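Local structure of cyclodipeptide synthetase (Mycobacterium tuberculosis, 2X9Q) at residues Thr59-Arg67 with Arg98-Asn109; Pro247-Leu257 with Asn275-Pro283. The protein makes cyclo(L-Tyr-L-Tyr), a precursor of mycocyclosin, by joining two tyrosyl groups delivered on tRNA, without using ATP. All coordinates share one frame; numbering follows the deposited sequence.

Interaction 1 (Thr59-Arg67 with Arg98-Asn109); sequences TAQEGFLVR and RLRDLGLWGLTN
Two torsions set up the aromatic centre of this contact. In W105, chi1 of 164° carries CG to the side of CB opposite the backbone N and lays the indole against the hairpin, with NE1 toward Q61 and V66; in F64, chi1 of -71° points the ring at the helix, with CE1 and CZ toward D101 and L102. The two rings form an offset edge-to-face pair, the F64 edge toward the W105 face, with the F64 and five-membered W105 centroids 5.6 Å apart and the planes at 61°. L102 lays CD2 over one face of F64, toward its rim, in a CH-pi contact, 3.8 Å from F64 CZ, while the D101 backbone meets the ring edge. V66 extends the apolar patch, its CG2 lying 3.7 Å from W105 CZ2.

Toward the turn the contact becomes polar. W105 NE1 donates to Q61 OE1 at 3.0 Å, and H77 bonds to the same oxygen, so two partners hold this amide oxygen. The Q61 and N109 amides lie nearly parallel, stacked and linked by a water from Q61 NE2 to N109 OD1. E62, in the type I' turn, folds its chain back at chi2 and sets OE1 2.7 Å from N109 ND2, which arrives above the carboxylate plane. A second bond from N109 ND2, 2.9 Å to W105 O, ties the amide to its own helix and is consistent with nitrogen at that end. Another water joins E62 OE2 to N109 OD1, and T108 CG2 packs against the carboxylate.

The contact thus seats an edge hairpin on the flanking helix of a Rossmann-like domain. Because the E62 carboxylate lies by T108 and N109 at that helix's C-terminal end, where the dipole would tend to disfavour negative charge, its amide and water bonds probably offset that cost.

Interaction 2 (Pro247-Leu257 with Asn275-Pro283); sequences PSSLNCYHQSL and NQGHAIVTP
L250 fits over G277 as a bump over a hollow: where the glycine puts no side chain, L250 CD1 settles against the H278 backbone, 3.7 Å from H278 C, and CD2 rests 3.8 Å from A279 CB. Farther along this face, V281 CG2 comes 3.7 Å from C252 CB, and W105 covers both. The two strands run parallel, in register from S249 with Q276 to Y253 with I280.

On the other face H278 fills the notch between strand 249-253 and the chain returning through S256 and L257. Its ring is held at two corners: ND1 donates to N251 O at 2.8 Å, in the ring plane, and NE2 accepts from L257 N at 3.0 Å, from a direction tilted out of the ring plane. A279 N reaches N251 O from the opposite face of that carbonyl. Beside the imidazole, I280 CD1 packs 3.7 Å from S256 CB.

Y253, a predicted substrate-binding residue, leaves the strand on this same face and hydrogen-bonds through OH to S88, the probable nucleophile. With one ring nitrogen donating and the other accepting, H278 is most consistent with a neutral imidazole protonated on ND1, linking N251 and L257, either side of Y253 in the chain.

Overall arrangement
Interactions 1 and 2 illustrate how neighbouring contacts share one sheet. Their centres lie 12 Å apart, and they follow in series along the chain, 59-67 with 98-109 closing before 247-257 with 275-283 opens. Strands 64-68 and 276-283 are antiparallel neighbours, probably hydrogen-bonded from L65 N to T282 O (2.7 Å) and from R67 N to I280 O (2.8 Å). R98 of helix 96-109 also packs on P283. Interaction 1 therefore fastens the antiparallel edge, whereas interaction 2 builds the parallel part nearer the middle, beside strand 82-87. The last strand joins hairpin to parallel core, an architecture in keeping with the relationship to class I tRNA synthetases, and interaction 2 itself contributes Y253 to the presumed catalytic pocket.

Interaction 1 (Thr59-Arg67 with Arg98-Asn109)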
loop_
_atom_site.group_PDB
_atom_site.type_symbol
_atom_site.label_atom_id
_atom_site.label_comp_id
_atom_site.label_asym_id
_atom_site.label_seq_id
_atom_site.Cartn_x
_atom_site.Cartn_y
_atom_site.Cartn_z
ATOM N N THR A 59 -1.677 16.312 -10.039
ATOM C CA THR A 59 -1.375 16.504 -11.441
ATOM C C THR A 59 -2.138 15.403 -12.277
ATOM O O THR A 59 -2.167 14.218 -11.888
ATOM C CB THR A 59 0.177 16.692 -11.689
ATOM O OG1 THR A 59 0.476 16.514 -13.084
ATOM C CG2 THR A 59 0.996 15.717 -10.991
ATOM N N ALA A 60 -2.836 15.829 -13.344
ATOM C CA ALA A 60 -3.536 14.914 -14.277
ATOM C C ALA A 60 -2.588 14.177 -15.239
ATOM O O ALA A 60 -1.800 14.810 -15.935
ATOM C CB ALA A 60 -4.610 15.662 -15.050
ATOM N N GLN A 61 -2.622 12.821 -15.212
ATOM C CA GLN A 61 -1.736 11.991 -16.025
ATOM C C GLN A 61 -2.534 10.751 -16.502
ATOM O O GLN A 61 -3.041 9.970 -15.674
ATOM C CB GLN A 61 -0.513 11.462 -15.211
ATOM C CG GLN A 61 0.334 12.487 -14.548
ATOM C CD GLN A 61 1.649 11.917 -14.047
ATOM O OE1 GLN A 61 1.715 10.892 -13.343
ATOM N NE2 GLN A 61 2.713 12.616 -14.352
ATOM N N GLU A 62 -2.637 10.558 -17.822
ATOM C CA GLU A 62 -3.264 9.361 -18.423
ATOM C C GLU A 62 -4.512 8.910 -17.689
ATOM O O GLU A 62 -4.599 7.724 -17.288
ATOM C CB GLU A 62 -2.273 8.191 -18.446
ATOM C CG GLU A 62 -1.065 8.410 -19.343
ATOM C CD GLU A 62 -0.116 9.465 -18.761
ATOM O OE1 GLU A 62 0.159 9.413 -17.537
ATOM O OE2 GLU A 62 0.342 10.340 -19.517
ATOM N N GLY A 63 -5.425 9.833 -17.454
ATOM C CA GLY A 63 -6.743 9.504 -16.877
ATOM C C GLY A 63 -6.825 9.444 -15.335
ATOM O O GLY A 63 -7.904 9.179 -14.776
ATOM N N PHE A 64 -5.714 9.758 -14.668
ATOM C CA PHE A 64 -5.657 9.808 -13.187
ATOM C C PHE A 64 -5.278 11.184 -12.616
ATOM O O PHE A 64 -4.526 11.901 -13.229
ATOM C CB PHE A 64 -4.609 8.768 -12.706
ATOM C CG PHE A 64 -5.115 7.364 -12.901
ATOM C CD1 PHE A 64 -4.713 6.619 -13.983
ATOM C CD2 PHE A 64 -6.075 6.857 -12.057
ATOM C CE1 PHE A 64 -5.269 5.314 -14.211
ATOM C CE2 PHE A 64 -6.623 5.543 -12.248
ATOM C CZ PHE A 64 -6.213 4.789 -13.326
ATOM N N LEU A 65 -5.750 11.515 -11.442
ATOM C CA LEU A 65 -5.196 12.648 -10.760
ATOM C C LEU A 65 -4.153 12.031 -9.803
ATOM O O LEU A 65 -4.498 11.079 -9.053
ATOM C CB LEU A 65 -6.278 13.371 -10.006
ATOM C CG LEU A 65 -7.464 13.919 -10.870
ATOM C CD1 LEU A 65 -8.552 14.470 -9.999
ATOM C CD2 LEU A 65 -7.074 15.036 -11.879
ATOM N N VAL A 66 -2.906 12.481 -9.893
ATOM C CA VAL A 66 -1.830 11.978 -9.006
ATOM C C VAL A 66 -1.516 13.111 -7.989
ATOM O O VAL A 66 -1.077 14.220 -8.367
ATOM C CB VAL A 66 -0.563 11.621 -9.807
ATOM C CG1 VAL A 66 0.667 11.124 -8.907
ATOM C CG2 VAL A 66 -0.907 10.655 -10.870
ATOM N N ARG A 67 -1.707 12.805 -6.721
ATOM C CA ARG A 67 -1.469 13.750 -5.632
ATOM C C ARG A 67 -0.394 13.223 -4.671
ATOM O O ARG A 67 -0.682 12.421 -3.709
ATOM C CB ARG A 67 -2.781 14.078 -4.926
ATOM C CG ARG A 67 -2.567 15.267 -3.922
ATOM C CD ARG A 67 -3.861 15.776 -3.259
ATOM N NE ARG A 67 -4.661 14.717 -2.594
ATOM C CZ ARG A 67 -4.406 14.138 -1.401
ATOM N NH1 ARG A 67 -3.326 14.469 -0.665
ATOM N NH2 ARG A 67 -5.264 13.232 -0.904
ATOM N N ARG A 98 -9.931 -0.755 -14.610
ATOM C CA ARG A 98 -9.168 0.153 -13.739
ATOM C C ARG A 98 -7.734 -0.355 -13.629
ATOM O O ARG A 98 -6.821 0.444 -13.633
ATOM C CB ARG A 98 -9.751 0.253 -12.333
ATOM C CG ARG A 98 -8.998 1.309 -11.389
ATOM C CD ARG A 98 -9.612 2.608 -11.704
ATOM N NE ARG A 98 -10.919 2.495 -11.066
ATOM C CZ ARG A 98 -11.995 3.176 -11.420
ATOM N NH1 ARG A 98 -11.938 4.073 -12.420
ATOM N NH2 ARG A 98 -13.119 2.955 -10.736
ATOM N N LEU A 99 -7.535 -1.681 -13.519
ATOM C CA LEU A 99 -6.172 -2.238 -13.416
ATOM C C LEU A 99 -5.399 -1.982 -14.705
ATOM O O LEU A 99 -4.193 -1.686 -14.687
ATOM C CB LEU A 99 -6.204 -3.730 -13.099
ATOM C CG LEU A 99 -6.660 -4.047 -11.640
ATOM C CD1 LEU A 99 -7.000 -5.565 -11.573
ATOM C CD2 LEU A 99 -5.487 -3.673 -10.652
ATOM N N ARG A 100 -6.066 -2.180 -15.845
ATOM C CA ARG A 100 -5.390 -1.843 -17.110
ATOM C C ARG A 100 -5.019 -0.357 -17.174
ATOM O O ARG A 100 -3.975 -0.024 -17.634
ATOM C CB ARG A 100 -6.292 -2.165 -18.297
ATOM C CG ARG A 100 -5.561 -2.165 -19.632
ATOM C CD ARG A 100 -6.553 -2.643 -20.743
ATOM N NE ARG A 100 -6.037 -2.134 -22.005
ATOM C CZ ARG A 100 -5.102 -2.757 -22.707
ATOM N NH1 ARG A 100 -4.606 -3.945 -22.297
ATOM N NH2 ARG A 100 -4.668 -2.200 -23.817
ATOM N N ASP A 101 -5.918 0.512 -16.784
ATOM C CA ASP A 101 -5.653 1.941 -16.867
ATOM C C ASP A 101 -4.452 2.284 -15.948
ATOM O O ASP A 101 -3.489 3.004 -16.352
ATOM C CB ASP A 101 -6.928 2.682 -16.468
ATOM C CG ASP A 101 -8.004 2.637 -17.567
ATOM O OD1 ASP A 101 -7.659 2.185 -18.683
ATOM O OD2 ASP A 101 -9.151 3.052 -17.290
ATOM N N LEU A 102 -4.432 1.662 -14.770
ATOM C CA LEU A 102 -3.326 1.859 -13.826
ATOM C C LEU A 102 -1.997 1.393 -14.373
ATOM O O LEU A 102 -0.924 2.015 -14.153
ATOM C CB LEU A 102 -3.619 1.141 -12.457
ATOM C CG LEU A 102 -4.563 1.922 -11.531
ATOM C CD1 LEU A 102 -5.152 1.013 -10.343
ATOM C CD2 LEU A 102 -3.850 3.149 -10.911
ATOM N N GLY A 103 -2.017 0.207 -14.974
ATOM C CA GLY A 103 -0.820 -0.363 -15.575
ATOM C C GLY A 103 -0.309 0.544 -16.738
ATOM O O GLY A 103 0.905 0.754 -16.859
ATOM N N LEU A 104 -1.201 1.077 -17.550
ATOM C CA LEU A 104 -0.761 2.016 -18.633
ATOM C C LEU A 104 -0.192 3.332 -18.029
ATOM O O LEU A 104 0.817 3.835 -18.482
ATOM C CB LEU A 104 -1.963 2.361 -19.516
ATOM C CG LEU A 104 -2.381 1.176 -20.436
ATOM C CD1 LEU A 104 -3.795 1.367 -21.029
ATOM C CD2 LEU A 104 -1.275 0.866 -21.494
ATOM N N TRP A 105 -0.870 3.868 -17.007
ATOM C CA TRP A 105 -0.420 5.082 -16.295
ATOM C C TRP A 105 0.945 4.774 -15.745
ATOM O O TRP A 105 1.859 5.565 -15.938
ATOM C CB TRP A 105 -1.337 5.466 -15.139
ATOM C CG TRP A 105 -0.703 6.459 -14.186
ATOM C CD1 TRP A 105 -0.531 7.804 -14.413
ATOM C CD2 TRP A 105 -0.153 6.195 -12.884
ATOM N NE1 TRP A 105 0.118 8.367 -13.350
ATOM C CE2 TRP A 105 0.373 7.398 -12.404
ATOM C CE3 TRP A 105 -0.048 5.032 -12.068
ATOM C CZ2 TRP A 105 0.960 7.508 -11.138
ATOM C CZ3 TRP A 105 0.597 5.138 -10.826
ATOM C CH2 TRP A 105 1.083 6.358 -10.379
ATOM N N GLY A 106 1.117 3.608 -15.107
ATOM C CA GLY A 106 2.411 3.236 -14.496
ATOM C C GLY A 106 3.572 3.141 -15.490
ATOM O O GLY A 106 4.707 3.630 -15.219
ATOM N N LEU A 107 3.331 2.474 -16.623
ATOM C CA LEU A 107 4.401 2.303 -17.559
ATOM C C LEU A 107 4.731 3.611 -18.274
ATOM O O LEU A 107 5.859 3.780 -18.709
ATOM C CB LEU A 107 4.045 1.233 -18.591
ATOM C CG LEU A 107 4.096 -0.211 -18.079
ATOM C CD1 LEU A 107 3.566 -1.178 -19.102
ATOM C CD2 LEU A 107 5.432 -0.635 -17.565
ATOM N N THR A 108 3.771 4.499 -18.412
ATOM C CA THR A 108 4.046 5.820 -18.966
ATOM C C THR A 108 4.953 6.639 -18.023
ATOM O O THR A 108 5.769 7.443 -18.510
ATOM C CB THR A 108 2.765 6.562 -19.288
ATOM O OG1 THR A 108 2.025 5.721 -20.183
ATOM C CG2 THR A 108 3.035 8.022 -19.932
ATOM N N ASN A 109 4.849 6.422 -16.694
ATOM C CA ASN A 109 5.452 7.371 -15.784
ATOM C C ASN A 109 6.602 6.859 -14.958
ATOM O O ASN A 109 7.250 7.653 -14.363
ATOM C CB ASN A 109 4.378 8.077 -14.961
ATOM C CG ASN A 109 3.459 8.931 -15.829
ATOM O OD1 ASN A 109 3.805 10.056 -16.156
ATOM N ND2 ASN A 109 2.293 8.429 -16.173
HETATM O O HOH W 1 5.246 12.108 -14.086
HETATM O O HOH W 2 -4.233 5.059 -18.079
HETATM O O HOH W 3 2.619 11.454 -18.075
#

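Interaction 2 (Pro247-Leu257 with Asn275-Pro283)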
loop_
_atom_site.group_PDB
_atom_site.type_symbol
_atom_site.label_atom_id
_atom_site.label_comp_id
_atom_site.label_asym_id
_atom_site.label_seq_id
_atom_site.Cartn_x
_atom_site.Cartn_y
_atom_site.Cartn_z
ATOM N N PRO A 247 16.006 2.803 -7.229
ATOM C CA PRO A 247 16.598 4.032 -6.657
ATOM C C PRO A 247 15.625 4.800 -5.744
ATOM O O PRO A 247 16.041 5.379 -4.716
ATOM C CB PRO A 247 16.929 4.907 -7.940
ATOM C CG PRO A 247 17.246 3.802 -8.997
ATOM C CD PRO A 247 16.231 2.691 -8.703
ATOM N N SER A 248 14.341 4.828 -6.133
ATOM C CA SER A 248 13.334 5.523 -5.309
ATOM C C SER A 248 12.013 4.899 -5.682
ATOM O O SER A 248 11.930 4.164 -6.695
ATOM C CB SER A 248 13.309 6.995 -5.605
ATOM O OG SER A 248 12.900 7.289 -6.927
ATOM N N SER A 249 10.968 5.152 -4.906
ATOM C CA SER A 249 9.722 4.498 -5.293
ATOM C C SER A 249 8.566 5.301 -4.755
ATOM O O SER A 249 8.654 5.808 -3.609
ATOM C CB SER A 249 9.667 3.002 -4.787
ATOM O OG SER A 249 8.337 2.462 -5.105
ATOM N N LEU A 250 7.487 5.391 -5.542
ATOM C CA LEU A 250 6.274 6.039 -5.122
ATOM C C LEU A 250 5.195 4.982 -4.838
ATOM O O LEU A 250 4.788 4.267 -5.751
ATOM C CB LEU A 250 5.735 6.956 -6.267
ATOM C CG LEU A 250 4.677 7.941 -5.923
ATOM C CD1 LEU A 250 5.199 9.048 -4.868
ATOM C CD2 LEU A 250 4.325 8.623 -7.211
ATOM N N ASN A 251 4.703 4.936 -3.600
ATOM C CA ASN A 251 3.713 3.929 -3.219
ATOM C C ASN A 251 2.321 4.526 -3.423
ATOM O O ASN A 251 1.971 5.571 -2.819
ATOM C CB ASN A 251 3.998 3.450 -1.773
ATOM C CG ASN A 251 3.193 2.170 -1.465
ATOM O OD1 ASN A 251 2.032 2.095 -1.841
ATOM N ND2 ASN A 251 3.778 1.227 -0.773
ATOM N N CYS A 252 1.532 3.929 -4.351
ATOM C CA CYS A 252 0.313 4.608 -4.835
ATOM C C CYS A 252 -0.964 3.930 -4.482
ATOM O O CYS A 252 -1.089 2.679 -4.675
ATOM C CB CYS A 252 0.336 4.692 -6.384
ATOM S SG CYS A 252 1.798 5.602 -6.954
ATOM N N TYR A 253 -1.944 4.711 -4.017
ATOM C CA TYR A 253 -3.265 4.113 -3.701
ATOM C C TYR A 253 -4.301 5.167 -3.902
ATOM O O TYR A 253 -3.965 6.342 -3.965
ATOM C CB TYR A 253 -3.280 3.588 -2.226
ATOM C CG TYR A 253 -4.318 2.535 -1.950
ATOM C CD1 TYR A 253 -4.311 1.338 -2.669
ATOM C CD2 TYR A 253 -5.333 2.749 -0.970
ATOM C CE1 TYR A 253 -5.303 0.355 -2.451
ATOM C CE2 TYR A 253 -6.327 1.764 -0.744
ATOM C CZ TYR A 253 -6.291 0.595 -1.475
ATOM O OH TYR A 253 -7.207 -0.402 -1.261
ATOM N N HIS A 254 -5.562 4.772 -3.985
ATOM C CA HIS A 254 -6.604 5.734 -4.265
ATOM C C HIS A 254 -7.142 6.391 -2.992
ATOM O O HIS A 254 -8.090 7.172 -3.092
ATOM C CB HIS A 254 -7.790 5.090 -5.035
ATOM C CG HIS A 254 -8.392 3.880 -4.361
ATOM N ND1 HIS A 254 -7.732 2.689 -4.249
ATOM C CD2 HIS A 254 -9.633 3.670 -3.824
ATOM C CE1 HIS A 254 -8.480 1.812 -3.596
ATOM N NE2 HIS A 254 -9.637 2.388 -3.310
ATOM N N GLN A 255 -6.585 6.054 -1.831
ATOM C CA GLN A 255 -6.908 6.724 -0.544
ATOM C C GLN A 255 -5.577 6.955 0.168
ATOM O O GLN A 255 -4.700 6.118 0.046
ATOM C CB GLN A 255 -7.684 5.766 0.385
ATOM C CG GLN A 255 -9.086 5.448 -0.043
ATOM C CD GLN A 255 -9.620 4.175 0.642
ATOM O OE1 GLN A 255 -9.029 3.643 1.600
ATOM N NE2 GLN A 255 -10.731 3.663 0.123
ATOM N N SER A 256 -5.404 8.013 0.979
ATOM C CA SER A 256 -4.085 8.112 1.672
ATOM C C SER A 256 -3.920 6.987 2.700
ATOM O O SER A 256 -4.882 6.532 3.292
ATOM C CB SER A 256 -3.749 9.502 2.259
ATOM O OG SER A 256 -4.831 9.867 3.042
ATOM N N LEU A 257 -2.715 6.445 2.766
ATOM C CA LEU A 257 -2.366 5.457 3.748
ATOM C C LEU A 257 -2.722 5.960 5.174
ATOM O O LEU A 257 -2.434 7.114 5.494
ATOM C CB LEU A 257 -0.857 5.338 3.644
ATOM C CG LEU A 257 -0.197 4.426 4.650
ATOM C CD1 LEU A 257 -0.562 2.984 4.175
ATOM C CD2 LEU A 257 1.360 4.771 4.728
ATOM N N ASN A 275 14.151 8.097 0.217
ATOM C CA ASN A 275 13.918 7.691 -1.237
ATOM C C ASN A 275 12.549 7.045 -1.494
ATOM O O ASN A 275 12.221 6.528 -2.604
ATOM C CB ASN A 275 15.095 6.767 -1.583
ATOM C CG ASN A 275 16.440 7.512 -1.501
ATOM O OD1 ASN A 275 16.505 8.698 -1.923
ATOM N ND2 ASN A 275 17.492 6.834 -1.064
ATOM N N GLN A 276 11.722 7.084 -0.436
ATOM C CA GLN A 276 10.357 6.519 -0.536
ATOM C C GLN A 276 9.291 7.631 -0.505
ATOM O O GLN A 276 9.334 8.529 0.329
ATOM C CB GLN A 276 10.093 5.594 0.693
ATOM C CG GLN A 276 8.604 5.061 0.713
ATOM C CD GLN A 276 8.392 4.049 -0.371
ATOM O OE1 GLN A 276 9.173 3.114 -0.485
ATOM N NE2 GLN A 276 7.344 4.214 -1.162
ATOM N N GLY A 277 8.313 7.583 -1.395
ATOM C CA GLY A 277 7.216 8.537 -1.331
ATOM C C GLY A 277 5.853 7.870 -1.437
ATOM O O GLY A 277 5.729 6.651 -1.730
ATOM N N HIS A 278 4.826 8.665 -1.228
ATOM C CA HIS A 278 3.431 8.164 -1.364
ATOM C C HIS A 278 2.667 9.141 -2.231
ATOM O O HIS A 278 2.907 10.353 -2.130
ATOM C CB HIS A 278 2.795 8.123 0.073
ATOM C CG HIS A 278 1.334 7.785 0.132
ATOM N ND1 HIS A 278 0.759 6.782 -0.640
ATOM C CD2 HIS A 278 0.349 8.243 0.956
ATOM C CE1 HIS A 278 -0.518 6.656 -0.294
ATOM N NE2 HIS A 278 -0.786 7.535 0.675
ATOM N N ALA A 279 1.753 8.637 -3.074
ATOM C CA ALA A 279 0.818 9.442 -3.777
ATOM C C ALA A 279 -0.565 8.845 -3.753
ATOM O O ALA A 279 -0.742 7.639 -3.871
ATOM C CB ALA A 279 1.239 9.663 -5.292
ATOM N N ILE A 280 -1.555 9.722 -3.689
ATOM C CA ILE A 280 -2.937 9.322 -3.800
ATOM C C ILE A 280 -3.302 9.450 -5.298
ATOM O O ILE A 280 -3.093 10.536 -5.908
ATOM C CB ILE A 280 -3.824 10.219 -2.915
ATOM C CG1 ILE A 280 -3.509 9.883 -1.447
ATOM C CG2 ILE A 280 -5.316 9.853 -3.172
ATOM C CD1 ILE A 280 -2.254 10.628 -0.925
ATOM N N VAL A 281 -3.766 8.362 -5.883
ATOM C CA VAL A 281 -3.953 8.288 -7.342
ATOM C C VAL A 281 -5.374 7.882 -7.587
ATOM O O VAL A 281 -5.787 6.807 -7.119
ATOM C CB VAL A 281 -3.030 7.241 -8.004
ATOM C CG1 VAL A 281 -3.329 7.151 -9.454
ATOM C CG2 VAL A 281 -1.545 7.597 -7.755
ATOM N N THR A 282 -6.154 8.793 -8.182
ATOM C CA THR A 282 -7.621 8.621 -8.304
ATOM C C THR A 282 -8.075 8.893 -9.749
ATOM O O THR A 282 -7.355 9.565 -10.479
ATOM C CB THR A 282 -8.404 9.577 -7.394
ATOM O OG1 THR A 282 -7.969 10.950 -7.574
ATOM C CG2 THR A 282 -8.324 9.140 -5.921
ATOM N N PRO A 283 -9.244 8.358 -10.186
ATOM C CA PRO A 283 -9.636 8.579 -11.630
ATOM C C PRO A 283 -9.942 10.080 -11.855
ATOM O O PRO A 283 -10.503 10.670 -10.942
ATOM C CB PRO A 283 -10.962 7.758 -11.763
ATOM C CG PRO A 283 -10.883 6.744 -10.653
ATOM C CD PRO A 283 -10.222 7.517 -9.471
HETATM O O HOH W 4 6.646 2.173 -3.017
#